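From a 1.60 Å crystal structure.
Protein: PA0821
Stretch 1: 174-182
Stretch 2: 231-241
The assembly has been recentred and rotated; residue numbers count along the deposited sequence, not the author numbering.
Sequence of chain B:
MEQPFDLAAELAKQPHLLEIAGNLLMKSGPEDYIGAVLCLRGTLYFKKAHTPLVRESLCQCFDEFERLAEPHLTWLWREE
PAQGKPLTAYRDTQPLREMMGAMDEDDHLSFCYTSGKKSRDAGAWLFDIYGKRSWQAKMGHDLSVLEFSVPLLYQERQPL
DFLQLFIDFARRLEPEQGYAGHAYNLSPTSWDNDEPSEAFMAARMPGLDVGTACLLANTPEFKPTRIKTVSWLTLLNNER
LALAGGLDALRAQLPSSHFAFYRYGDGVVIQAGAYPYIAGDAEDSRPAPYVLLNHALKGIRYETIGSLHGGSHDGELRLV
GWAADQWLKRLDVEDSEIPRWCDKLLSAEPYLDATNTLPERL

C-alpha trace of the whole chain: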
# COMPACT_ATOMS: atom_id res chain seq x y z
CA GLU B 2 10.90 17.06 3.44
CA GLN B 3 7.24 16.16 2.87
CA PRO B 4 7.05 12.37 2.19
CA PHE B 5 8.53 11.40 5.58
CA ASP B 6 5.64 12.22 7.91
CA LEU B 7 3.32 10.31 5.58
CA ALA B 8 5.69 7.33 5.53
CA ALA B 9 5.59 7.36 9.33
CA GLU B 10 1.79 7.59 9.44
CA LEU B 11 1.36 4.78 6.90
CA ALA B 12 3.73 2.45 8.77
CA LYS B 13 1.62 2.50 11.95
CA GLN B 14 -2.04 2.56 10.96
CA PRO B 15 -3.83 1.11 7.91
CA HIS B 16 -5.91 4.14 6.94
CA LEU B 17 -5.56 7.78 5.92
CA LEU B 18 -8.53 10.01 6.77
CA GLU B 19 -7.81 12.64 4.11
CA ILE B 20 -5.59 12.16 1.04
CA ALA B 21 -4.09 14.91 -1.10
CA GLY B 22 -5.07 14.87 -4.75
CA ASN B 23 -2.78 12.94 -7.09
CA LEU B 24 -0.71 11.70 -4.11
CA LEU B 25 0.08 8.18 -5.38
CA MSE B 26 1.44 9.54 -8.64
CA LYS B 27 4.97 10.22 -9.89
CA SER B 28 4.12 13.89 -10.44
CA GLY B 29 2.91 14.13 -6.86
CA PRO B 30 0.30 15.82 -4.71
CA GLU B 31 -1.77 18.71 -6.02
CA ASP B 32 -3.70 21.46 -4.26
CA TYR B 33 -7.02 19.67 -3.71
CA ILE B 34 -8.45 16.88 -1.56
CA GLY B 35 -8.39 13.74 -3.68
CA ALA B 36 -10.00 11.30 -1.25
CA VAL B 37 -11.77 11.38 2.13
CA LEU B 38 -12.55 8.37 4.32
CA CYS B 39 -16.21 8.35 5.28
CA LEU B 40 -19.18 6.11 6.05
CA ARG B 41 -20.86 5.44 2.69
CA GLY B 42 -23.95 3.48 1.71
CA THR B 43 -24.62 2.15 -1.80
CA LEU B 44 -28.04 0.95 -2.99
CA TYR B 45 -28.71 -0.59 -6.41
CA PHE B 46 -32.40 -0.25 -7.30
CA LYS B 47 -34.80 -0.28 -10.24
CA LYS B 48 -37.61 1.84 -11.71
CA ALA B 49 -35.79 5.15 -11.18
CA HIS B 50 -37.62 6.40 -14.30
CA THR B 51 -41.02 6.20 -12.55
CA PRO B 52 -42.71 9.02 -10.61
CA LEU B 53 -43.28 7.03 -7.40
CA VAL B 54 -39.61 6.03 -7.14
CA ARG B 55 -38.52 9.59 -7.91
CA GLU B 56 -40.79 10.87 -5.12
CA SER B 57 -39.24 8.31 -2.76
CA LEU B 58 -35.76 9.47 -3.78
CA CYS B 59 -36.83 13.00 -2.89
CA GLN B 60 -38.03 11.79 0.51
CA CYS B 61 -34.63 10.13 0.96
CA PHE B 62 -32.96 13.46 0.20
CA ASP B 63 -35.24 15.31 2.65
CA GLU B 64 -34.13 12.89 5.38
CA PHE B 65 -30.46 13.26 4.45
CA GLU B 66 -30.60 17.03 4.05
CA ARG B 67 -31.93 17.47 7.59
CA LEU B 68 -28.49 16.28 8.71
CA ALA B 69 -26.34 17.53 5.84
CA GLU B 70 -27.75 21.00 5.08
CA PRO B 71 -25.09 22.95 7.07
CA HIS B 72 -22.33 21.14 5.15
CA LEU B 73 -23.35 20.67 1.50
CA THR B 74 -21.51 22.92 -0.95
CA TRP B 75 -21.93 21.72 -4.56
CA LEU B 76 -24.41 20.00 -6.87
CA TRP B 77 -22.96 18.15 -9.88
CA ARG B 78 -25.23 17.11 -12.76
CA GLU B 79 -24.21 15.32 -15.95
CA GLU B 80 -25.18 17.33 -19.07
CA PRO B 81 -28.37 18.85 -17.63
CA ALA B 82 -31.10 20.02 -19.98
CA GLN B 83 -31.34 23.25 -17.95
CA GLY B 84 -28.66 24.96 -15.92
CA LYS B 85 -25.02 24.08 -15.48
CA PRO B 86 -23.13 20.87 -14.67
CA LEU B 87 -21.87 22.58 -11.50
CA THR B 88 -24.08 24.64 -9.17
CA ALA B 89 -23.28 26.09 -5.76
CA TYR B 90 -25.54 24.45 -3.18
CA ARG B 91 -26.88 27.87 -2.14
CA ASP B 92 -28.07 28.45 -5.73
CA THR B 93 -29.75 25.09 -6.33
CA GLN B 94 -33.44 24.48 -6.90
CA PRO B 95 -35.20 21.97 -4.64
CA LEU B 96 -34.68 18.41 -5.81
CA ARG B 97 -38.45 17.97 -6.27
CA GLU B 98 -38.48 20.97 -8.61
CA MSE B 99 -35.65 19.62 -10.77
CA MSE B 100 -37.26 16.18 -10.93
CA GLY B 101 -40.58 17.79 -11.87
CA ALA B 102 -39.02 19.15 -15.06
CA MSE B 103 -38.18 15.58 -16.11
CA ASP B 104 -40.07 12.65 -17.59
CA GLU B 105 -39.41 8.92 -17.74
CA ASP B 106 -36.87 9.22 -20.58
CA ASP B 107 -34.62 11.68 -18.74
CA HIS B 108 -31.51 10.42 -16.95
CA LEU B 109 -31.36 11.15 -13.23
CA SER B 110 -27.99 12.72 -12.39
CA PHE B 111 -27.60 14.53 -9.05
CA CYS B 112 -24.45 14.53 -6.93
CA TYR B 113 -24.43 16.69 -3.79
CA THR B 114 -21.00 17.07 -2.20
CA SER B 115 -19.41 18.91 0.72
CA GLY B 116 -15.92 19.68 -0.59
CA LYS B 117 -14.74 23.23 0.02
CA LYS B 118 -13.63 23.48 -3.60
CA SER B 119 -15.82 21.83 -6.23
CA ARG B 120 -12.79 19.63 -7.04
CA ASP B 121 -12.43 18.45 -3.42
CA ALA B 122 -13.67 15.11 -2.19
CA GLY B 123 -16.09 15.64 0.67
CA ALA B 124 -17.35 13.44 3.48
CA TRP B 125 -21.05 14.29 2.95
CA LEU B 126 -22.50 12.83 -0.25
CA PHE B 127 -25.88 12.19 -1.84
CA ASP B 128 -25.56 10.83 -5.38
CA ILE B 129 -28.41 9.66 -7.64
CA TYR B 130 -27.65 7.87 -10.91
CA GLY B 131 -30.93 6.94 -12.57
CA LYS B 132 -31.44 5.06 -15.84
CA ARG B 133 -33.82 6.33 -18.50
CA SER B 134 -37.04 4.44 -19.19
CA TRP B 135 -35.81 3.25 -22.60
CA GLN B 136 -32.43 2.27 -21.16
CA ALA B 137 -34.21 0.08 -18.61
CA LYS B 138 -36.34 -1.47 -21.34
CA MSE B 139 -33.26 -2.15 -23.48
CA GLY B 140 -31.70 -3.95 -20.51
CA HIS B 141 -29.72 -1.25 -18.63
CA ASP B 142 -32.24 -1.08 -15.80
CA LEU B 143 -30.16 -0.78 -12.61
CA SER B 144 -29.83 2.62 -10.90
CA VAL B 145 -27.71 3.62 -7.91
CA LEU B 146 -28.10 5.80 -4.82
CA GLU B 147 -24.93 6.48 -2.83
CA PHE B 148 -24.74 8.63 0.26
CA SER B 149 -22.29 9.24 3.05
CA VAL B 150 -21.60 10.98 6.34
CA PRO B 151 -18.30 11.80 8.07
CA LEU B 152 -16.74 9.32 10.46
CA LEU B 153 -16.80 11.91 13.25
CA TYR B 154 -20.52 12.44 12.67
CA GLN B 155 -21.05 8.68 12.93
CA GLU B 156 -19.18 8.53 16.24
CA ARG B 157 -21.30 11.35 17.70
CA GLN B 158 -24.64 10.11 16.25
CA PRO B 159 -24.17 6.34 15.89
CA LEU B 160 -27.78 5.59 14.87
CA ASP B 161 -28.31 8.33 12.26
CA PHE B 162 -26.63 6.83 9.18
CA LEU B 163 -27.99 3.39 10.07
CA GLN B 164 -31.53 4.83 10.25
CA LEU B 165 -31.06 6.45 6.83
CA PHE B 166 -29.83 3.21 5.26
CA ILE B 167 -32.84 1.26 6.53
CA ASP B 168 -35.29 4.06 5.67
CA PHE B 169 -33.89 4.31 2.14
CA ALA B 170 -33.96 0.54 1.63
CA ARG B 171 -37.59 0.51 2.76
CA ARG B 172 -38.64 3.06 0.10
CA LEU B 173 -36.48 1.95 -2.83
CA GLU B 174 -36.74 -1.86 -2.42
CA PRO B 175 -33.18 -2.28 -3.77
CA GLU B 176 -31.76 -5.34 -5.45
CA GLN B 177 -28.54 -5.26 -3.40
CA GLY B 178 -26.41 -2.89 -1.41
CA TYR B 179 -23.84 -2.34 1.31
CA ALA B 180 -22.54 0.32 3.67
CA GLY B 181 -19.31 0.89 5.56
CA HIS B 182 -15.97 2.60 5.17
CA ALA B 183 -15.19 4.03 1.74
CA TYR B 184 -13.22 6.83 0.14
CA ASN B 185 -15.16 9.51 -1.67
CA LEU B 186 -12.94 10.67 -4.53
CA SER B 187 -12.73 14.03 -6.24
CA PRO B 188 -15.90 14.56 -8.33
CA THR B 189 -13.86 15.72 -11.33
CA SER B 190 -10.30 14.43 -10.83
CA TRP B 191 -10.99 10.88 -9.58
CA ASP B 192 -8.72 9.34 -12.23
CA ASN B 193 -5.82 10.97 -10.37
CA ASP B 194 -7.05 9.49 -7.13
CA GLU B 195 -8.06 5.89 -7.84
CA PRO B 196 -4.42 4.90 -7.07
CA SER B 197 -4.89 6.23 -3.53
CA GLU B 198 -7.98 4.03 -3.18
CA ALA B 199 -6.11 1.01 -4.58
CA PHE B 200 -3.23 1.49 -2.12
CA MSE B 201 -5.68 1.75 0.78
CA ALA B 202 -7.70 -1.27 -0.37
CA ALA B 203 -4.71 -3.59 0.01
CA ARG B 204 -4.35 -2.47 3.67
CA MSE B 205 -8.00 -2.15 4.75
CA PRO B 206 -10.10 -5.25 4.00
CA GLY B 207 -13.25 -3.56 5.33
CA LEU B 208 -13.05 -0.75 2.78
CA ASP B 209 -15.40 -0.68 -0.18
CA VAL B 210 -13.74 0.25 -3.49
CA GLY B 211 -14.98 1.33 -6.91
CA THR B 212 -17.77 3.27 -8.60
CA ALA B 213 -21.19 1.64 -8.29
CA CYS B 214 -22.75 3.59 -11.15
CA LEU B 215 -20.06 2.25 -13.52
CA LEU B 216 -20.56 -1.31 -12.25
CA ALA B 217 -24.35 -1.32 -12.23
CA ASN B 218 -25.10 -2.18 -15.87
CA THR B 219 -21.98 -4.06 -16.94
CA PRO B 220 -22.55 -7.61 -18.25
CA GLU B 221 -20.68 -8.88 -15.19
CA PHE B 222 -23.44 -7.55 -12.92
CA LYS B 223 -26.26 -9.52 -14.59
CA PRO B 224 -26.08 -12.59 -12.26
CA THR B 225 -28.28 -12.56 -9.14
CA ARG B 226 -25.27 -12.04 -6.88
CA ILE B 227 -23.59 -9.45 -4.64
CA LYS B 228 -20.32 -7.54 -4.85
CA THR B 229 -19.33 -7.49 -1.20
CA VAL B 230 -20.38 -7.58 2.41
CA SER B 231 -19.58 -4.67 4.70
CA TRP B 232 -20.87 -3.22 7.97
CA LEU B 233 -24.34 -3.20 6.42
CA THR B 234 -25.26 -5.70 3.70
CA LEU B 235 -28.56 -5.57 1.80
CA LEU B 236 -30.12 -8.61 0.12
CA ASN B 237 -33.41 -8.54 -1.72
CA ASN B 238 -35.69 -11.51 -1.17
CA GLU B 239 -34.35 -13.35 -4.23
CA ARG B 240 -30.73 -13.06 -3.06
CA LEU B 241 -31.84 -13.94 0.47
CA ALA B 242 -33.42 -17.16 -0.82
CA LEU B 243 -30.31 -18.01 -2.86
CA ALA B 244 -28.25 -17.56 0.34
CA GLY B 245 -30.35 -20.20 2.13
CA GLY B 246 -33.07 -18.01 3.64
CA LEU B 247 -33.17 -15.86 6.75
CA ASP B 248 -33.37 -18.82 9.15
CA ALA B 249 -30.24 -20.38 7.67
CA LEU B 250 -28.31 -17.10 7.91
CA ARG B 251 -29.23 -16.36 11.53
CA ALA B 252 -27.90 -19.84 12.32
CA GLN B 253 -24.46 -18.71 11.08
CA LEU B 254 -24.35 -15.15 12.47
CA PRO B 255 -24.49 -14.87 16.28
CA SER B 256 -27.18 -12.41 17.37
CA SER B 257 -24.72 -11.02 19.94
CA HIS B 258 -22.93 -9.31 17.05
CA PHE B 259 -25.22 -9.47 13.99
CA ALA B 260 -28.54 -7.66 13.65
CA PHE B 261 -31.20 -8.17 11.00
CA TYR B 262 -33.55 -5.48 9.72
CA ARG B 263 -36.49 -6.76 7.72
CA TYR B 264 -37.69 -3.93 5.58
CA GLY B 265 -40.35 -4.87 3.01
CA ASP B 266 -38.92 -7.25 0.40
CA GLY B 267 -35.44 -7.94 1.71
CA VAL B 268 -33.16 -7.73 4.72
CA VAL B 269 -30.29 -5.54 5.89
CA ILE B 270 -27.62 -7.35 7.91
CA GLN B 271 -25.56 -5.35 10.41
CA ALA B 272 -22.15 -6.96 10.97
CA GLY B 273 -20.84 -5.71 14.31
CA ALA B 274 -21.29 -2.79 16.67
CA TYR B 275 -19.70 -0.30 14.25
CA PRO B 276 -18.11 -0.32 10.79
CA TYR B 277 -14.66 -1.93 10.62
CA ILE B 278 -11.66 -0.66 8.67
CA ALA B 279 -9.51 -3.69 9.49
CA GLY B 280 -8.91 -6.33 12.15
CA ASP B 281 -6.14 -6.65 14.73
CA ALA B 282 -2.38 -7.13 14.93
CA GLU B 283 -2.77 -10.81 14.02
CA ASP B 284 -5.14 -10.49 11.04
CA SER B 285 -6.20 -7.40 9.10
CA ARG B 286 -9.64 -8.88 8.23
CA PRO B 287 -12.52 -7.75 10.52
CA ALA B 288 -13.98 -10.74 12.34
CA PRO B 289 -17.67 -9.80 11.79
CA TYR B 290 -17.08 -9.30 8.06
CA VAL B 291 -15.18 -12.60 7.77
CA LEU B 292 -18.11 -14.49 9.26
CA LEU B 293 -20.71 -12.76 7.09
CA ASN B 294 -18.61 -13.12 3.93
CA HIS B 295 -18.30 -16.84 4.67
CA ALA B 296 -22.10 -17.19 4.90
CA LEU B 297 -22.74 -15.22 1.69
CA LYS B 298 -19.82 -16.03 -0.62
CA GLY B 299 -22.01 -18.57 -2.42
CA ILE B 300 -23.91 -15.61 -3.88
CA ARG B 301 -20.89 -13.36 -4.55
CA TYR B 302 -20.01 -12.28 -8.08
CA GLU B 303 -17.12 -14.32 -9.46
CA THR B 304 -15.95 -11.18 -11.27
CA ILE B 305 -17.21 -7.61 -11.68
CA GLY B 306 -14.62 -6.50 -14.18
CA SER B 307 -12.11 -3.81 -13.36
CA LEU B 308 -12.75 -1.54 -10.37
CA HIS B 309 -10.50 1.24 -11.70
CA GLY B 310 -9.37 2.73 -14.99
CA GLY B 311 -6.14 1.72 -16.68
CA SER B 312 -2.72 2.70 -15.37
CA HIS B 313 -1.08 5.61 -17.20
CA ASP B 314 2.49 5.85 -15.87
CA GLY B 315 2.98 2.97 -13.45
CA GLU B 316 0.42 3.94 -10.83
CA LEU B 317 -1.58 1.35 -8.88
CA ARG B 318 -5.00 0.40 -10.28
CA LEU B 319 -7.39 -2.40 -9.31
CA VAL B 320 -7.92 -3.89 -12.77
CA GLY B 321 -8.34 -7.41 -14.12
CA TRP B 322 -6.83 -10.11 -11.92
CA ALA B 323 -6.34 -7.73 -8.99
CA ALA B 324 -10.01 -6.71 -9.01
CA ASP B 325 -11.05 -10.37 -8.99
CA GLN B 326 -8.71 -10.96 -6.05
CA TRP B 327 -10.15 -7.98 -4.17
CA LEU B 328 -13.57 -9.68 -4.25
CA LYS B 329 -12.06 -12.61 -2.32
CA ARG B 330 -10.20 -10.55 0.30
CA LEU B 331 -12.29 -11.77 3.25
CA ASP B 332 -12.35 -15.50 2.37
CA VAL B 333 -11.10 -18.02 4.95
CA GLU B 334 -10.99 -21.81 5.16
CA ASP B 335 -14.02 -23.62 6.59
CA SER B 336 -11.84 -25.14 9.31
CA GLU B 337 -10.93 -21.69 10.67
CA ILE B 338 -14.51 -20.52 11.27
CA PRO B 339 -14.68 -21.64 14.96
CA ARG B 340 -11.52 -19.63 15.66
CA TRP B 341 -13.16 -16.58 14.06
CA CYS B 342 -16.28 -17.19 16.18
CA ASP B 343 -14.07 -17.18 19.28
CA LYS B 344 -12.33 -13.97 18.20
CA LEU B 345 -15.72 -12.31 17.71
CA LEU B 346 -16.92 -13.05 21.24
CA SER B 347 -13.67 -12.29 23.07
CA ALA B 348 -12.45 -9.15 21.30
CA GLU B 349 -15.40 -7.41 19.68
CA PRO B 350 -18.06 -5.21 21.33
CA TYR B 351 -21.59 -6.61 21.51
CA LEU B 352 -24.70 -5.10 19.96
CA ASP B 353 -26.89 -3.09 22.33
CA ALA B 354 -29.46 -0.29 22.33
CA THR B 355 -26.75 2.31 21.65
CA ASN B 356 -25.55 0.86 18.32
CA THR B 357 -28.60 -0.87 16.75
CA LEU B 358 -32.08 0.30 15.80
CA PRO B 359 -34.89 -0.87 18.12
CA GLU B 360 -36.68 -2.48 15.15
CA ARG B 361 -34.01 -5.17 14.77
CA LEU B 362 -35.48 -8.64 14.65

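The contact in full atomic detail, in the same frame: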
# COMPACT_ATOMS: atom_id res chain seq x y z
N GLU B 174 -36.76 -0.41 -2.24
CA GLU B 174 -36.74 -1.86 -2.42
C GLU B 174 -35.58 -2.30 -3.32
O GLU B 174 -35.80 -2.83 -4.41
CB GLU B 174 -38.08 -2.37 -2.95
CG GLU B 174 -39.24 -1.96 -2.05
CD GLU B 174 -40.42 -2.92 -2.10
OE1 GLU B 174 -40.94 -3.17 -3.21
OE2 GLU B 174 -40.83 -3.41 -1.02
N PRO B 175 -34.34 -2.07 -2.89
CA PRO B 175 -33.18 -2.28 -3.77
C PRO B 175 -32.94 -3.75 -4.06
O PRO B 175 -33.40 -4.64 -3.35
CB PRO B 175 -32.02 -1.68 -2.97
CG PRO B 175 -32.66 -0.87 -1.87
CD PRO B 175 -33.94 -1.57 -1.56
N GLU B 176 -32.16 -3.98 -5.12
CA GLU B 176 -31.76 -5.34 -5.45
C GLU B 176 -30.64 -5.82 -4.53
O GLU B 176 -30.60 -7.00 -4.15
CB GLU B 176 -31.29 -5.40 -6.91
CG GLU B 176 -32.24 -4.72 -7.89
CD GLU B 176 -33.50 -5.51 -8.12
OE1 GLU B 176 -33.39 -6.70 -8.49
OE2 GLU B 176 -34.61 -4.94 -7.94
N GLN B 177 -29.73 -4.93 -4.18
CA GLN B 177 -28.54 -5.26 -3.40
C GLN B 177 -27.92 -3.97 -2.93
O GLN B 177 -28.24 -2.88 -3.42
CB GLN B 177 -27.53 -6.07 -4.23
CG GLN B 177 -27.09 -5.34 -5.49
CD GLN B 177 -26.08 -6.14 -6.29
OE1 GLN B 177 -25.01 -6.48 -5.79
NE2 GLN B 177 -26.41 -6.43 -7.55
N GLY B 178 -27.02 -4.09 -1.96
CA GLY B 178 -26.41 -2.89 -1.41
C GLY B 178 -25.49 -3.23 -0.26
O GLY B 178 -25.41 -4.37 0.19
N TYR B 179 -24.80 -2.19 0.22
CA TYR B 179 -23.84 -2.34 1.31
C TYR B 179 -23.52 -0.96 1.85
O TYR B 179 -23.73 0.06 1.18
CB TYR B 179 -22.55 -3.04 0.85
CG TYR B 179 -22.08 -2.60 -0.51
CD1 TYR B 179 -21.33 -1.43 -0.67
CD2 TYR B 179 -22.42 -3.32 -1.65
CE1 TYR B 179 -20.93 -1.01 -1.93
CE2 TYR B 179 -22.03 -2.91 -2.91
CZ TYR B 179 -21.28 -1.76 -3.05
OH TYR B 179 -20.91 -1.37 -4.31
N ALA B 180 -22.98 -0.93 3.07
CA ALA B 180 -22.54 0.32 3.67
C ALA B 180 -21.37 0.04 4.59
O ALA B 180 -21.28 -1.03 5.20
CB ALA B 180 -23.65 1.01 4.46
N GLY B 181 -20.48 1.02 4.71
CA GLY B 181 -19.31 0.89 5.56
C GLY B 181 -18.29 1.93 5.17
O GLY B 181 -18.61 2.92 4.52
N HIS B 182 -17.04 1.69 5.56
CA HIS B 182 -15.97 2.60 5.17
C HIS B 182 -15.75 2.63 3.66
O HIS B 182 -15.76 1.59 2.99
CB HIS B 182 -14.67 2.20 5.86
CG HIS B 182 -14.68 2.43 7.34
ND1 HIS B 182 -15.03 1.45 8.24
CD2 HIS B 182 -14.39 3.53 8.07
CE1 HIS B 182 -14.94 1.93 9.46
NE2 HIS B 182 -14.56 3.19 9.39
N SER B 231 -20.26 -5.70 3.93
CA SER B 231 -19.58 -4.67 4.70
C SER B 231 -20.30 -4.56 6.04
O SER B 231 -20.94 -5.51 6.47
CB SER B 231 -19.53 -3.34 3.93
OG SER B 231 -18.58 -2.47 4.53
N TRP B 232 -20.18 -3.40 6.69
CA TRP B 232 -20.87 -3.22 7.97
C TRP B 232 -22.36 -3.46 7.82
O TRP B 232 -22.98 -4.15 8.64
CB TRP B 232 -20.60 -1.82 8.53
CG TRP B 232 -21.24 -1.59 9.87
CD1 TRP B 232 -21.19 -2.42 10.96
CD2 TRP B 232 -22.04 -0.46 10.26
NE1 TRP B 232 -21.91 -1.88 12.00
CE2 TRP B 232 -22.44 -0.68 11.60
CE3 TRP B 232 -22.45 0.71 9.61
CZ2 TRP B 232 -23.22 0.24 12.30
CZ3 TRP B 232 -23.24 1.61 10.31
CH2 TRP B 232 -23.62 1.38 11.63
N LEU B 233 -22.96 -2.90 6.78
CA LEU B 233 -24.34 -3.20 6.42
C LEU B 233 -24.32 -3.90 5.07
O LEU B 233 -23.57 -3.51 4.18
CB LEU B 233 -25.20 -1.94 6.37
CG LEU B 233 -25.09 -0.99 7.56
CD1 LEU B 233 -26.07 0.17 7.40
CD2 LEU B 233 -25.36 -1.73 8.87
N THR B 234 -25.13 -4.95 4.94
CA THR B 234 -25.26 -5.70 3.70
C THR B 234 -26.73 -5.87 3.40
O THR B 234 -27.48 -6.33 4.26
CB THR B 234 -24.57 -7.06 3.82
OG1 THR B 234 -23.22 -6.87 4.27
CG2 THR B 234 -24.53 -7.76 2.46
N LEU B 235 -27.16 -5.50 2.19
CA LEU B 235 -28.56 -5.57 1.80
C LEU B 235 -28.76 -6.67 0.77
O LEU B 235 -28.09 -6.70 -0.26
CB LEU B 235 -29.05 -4.22 1.24
CG LEU B 235 -30.54 -4.14 0.90
CD1 LEU B 235 -31.02 -2.73 1.05
CD2 LEU B 235 -30.82 -4.60 -0.52
N LEU B 236 -29.71 -7.57 1.05
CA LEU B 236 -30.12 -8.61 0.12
C LEU B 236 -31.60 -8.47 -0.16
O LEU B 236 -32.40 -8.41 0.78
CB LEU B 236 -29.86 -10.01 0.69
CG LEU B 236 -28.49 -10.32 1.28
CD1 LEU B 236 -28.49 -11.73 1.83
CD2 LEU B 236 -27.38 -10.15 0.25
N ASN B 237 -31.98 -8.44 -1.44
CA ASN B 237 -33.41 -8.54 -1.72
C ASN B 237 -33.86 -9.98 -1.49
O ASN B 237 -33.06 -10.88 -1.22
CB ASN B 237 -33.73 -8.06 -3.15
CG ASN B 237 -33.16 -8.95 -4.24
OD1 ASN B 237 -32.30 -9.80 -4.00
ND2 ASN B 237 -33.65 -8.75 -5.46
N ASN B 238 -35.18 -10.20 -1.54
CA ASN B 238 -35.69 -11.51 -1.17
C ASN B 238 -35.14 -12.61 -2.07
O ASN B 238 -34.90 -13.73 -1.61
CB ASN B 238 -37.22 -11.52 -1.19
CG ASN B 238 -37.81 -10.98 0.11
OD1 ASN B 238 -37.15 -10.95 1.14
ND2 ASN B 238 -39.07 -10.57 0.05
N GLU B 239 -34.89 -12.31 -3.35
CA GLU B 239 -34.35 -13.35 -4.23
C GLU B 239 -32.93 -13.73 -3.81
O GLU B 239 -32.60 -14.92 -3.76
CB GLU B 239 -34.38 -12.90 -5.69
CG GLU B 239 -33.75 -13.95 -6.59
CD GLU B 239 -34.06 -13.76 -8.06
OE1 GLU B 239 -34.36 -12.62 -8.46
OE2 GLU B 239 -33.99 -14.76 -8.80
N ARG B 240 -32.08 -12.74 -3.53
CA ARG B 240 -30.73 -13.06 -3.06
C ARG B 240 -30.77 -13.73 -1.70
O ARG B 240 -29.97 -14.63 -1.42
CB ARG B 240 -29.89 -11.79 -2.99
CG ARG B 240 -29.44 -11.31 -4.36
CD ARG B 240 -28.91 -9.88 -4.34
NE ARG B 240 -28.29 -9.58 -5.62
CZ ARG B 240 -28.95 -9.23 -6.71
NH1 ARG B 240 -30.28 -9.11 -6.68
NH2 ARG B 240 -28.28 -9.00 -7.83
N LEU B 241 -31.70 -13.31 -0.83
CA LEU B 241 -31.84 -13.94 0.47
C LEU B 241 -32.19 -15.42 0.34
O LEU B 241 -31.63 -16.27 1.05
CB LEU B 241 -32.91 -13.21 1.28
CG LEU B 241 -33.23 -13.75 2.67
CD1 LEU B 241 -31.99 -13.77 3.55
CD2 LEU B 241 -34.33 -12.92 3.30
O HOH W 1 -31.11 -7.81 -9.32
O HOH W 2 -35.74 -6.74 -5.58
O HOH W 3 -17.99 -0.33 2.99

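Two donors meet without bonding at one end of this contact: Gln177 NE2 lies 3.2 Å from Arg240 NH2, and both atoms find acceptors elsewhere in the structure. Gln177 CB sits over one face of the same guanidinium. Two waters join Glu176 to the other stretch. Water 1 donates to Glu176 OE1 (2.7 Å) and accepts from Arg240 NH1 (3.1 Å). Water 2 accepts from Asn237 ND2 (2.9 Å) and donates weakly to Glu176 OE2 (3.2 Å). Asn237 suits the helix start, because its OD1 accepts from Arg240 N at 3.0 Å and caps the first turn.

Beside this lies an antiparallel strand pair, 177-180 against 233-237. Leu235 N donates to Gly178 O at 2.9 Å, and the return bond, Gly178 N to Leu235 O, is weak at 3.3 Å. Ala180 N to Leu233 O (2.9 Å) and Leu233 N to Ala180 O (3.0 Å) complete the next pair. Between these pairs, Tyr179 CA approaches Leu233 O to 3.1 Å, a CA-H...O contact.

Leu235 is buried beside Gly178, which has no side chain. Leu235 CD1 packs on Pro175 CG at 3.8 Å. On the same face, the small Ala180 places CB 3.8 Å from Leu233 CB. Gly181 leaves room for Ser231: a CB there would clash with Ser231 OG.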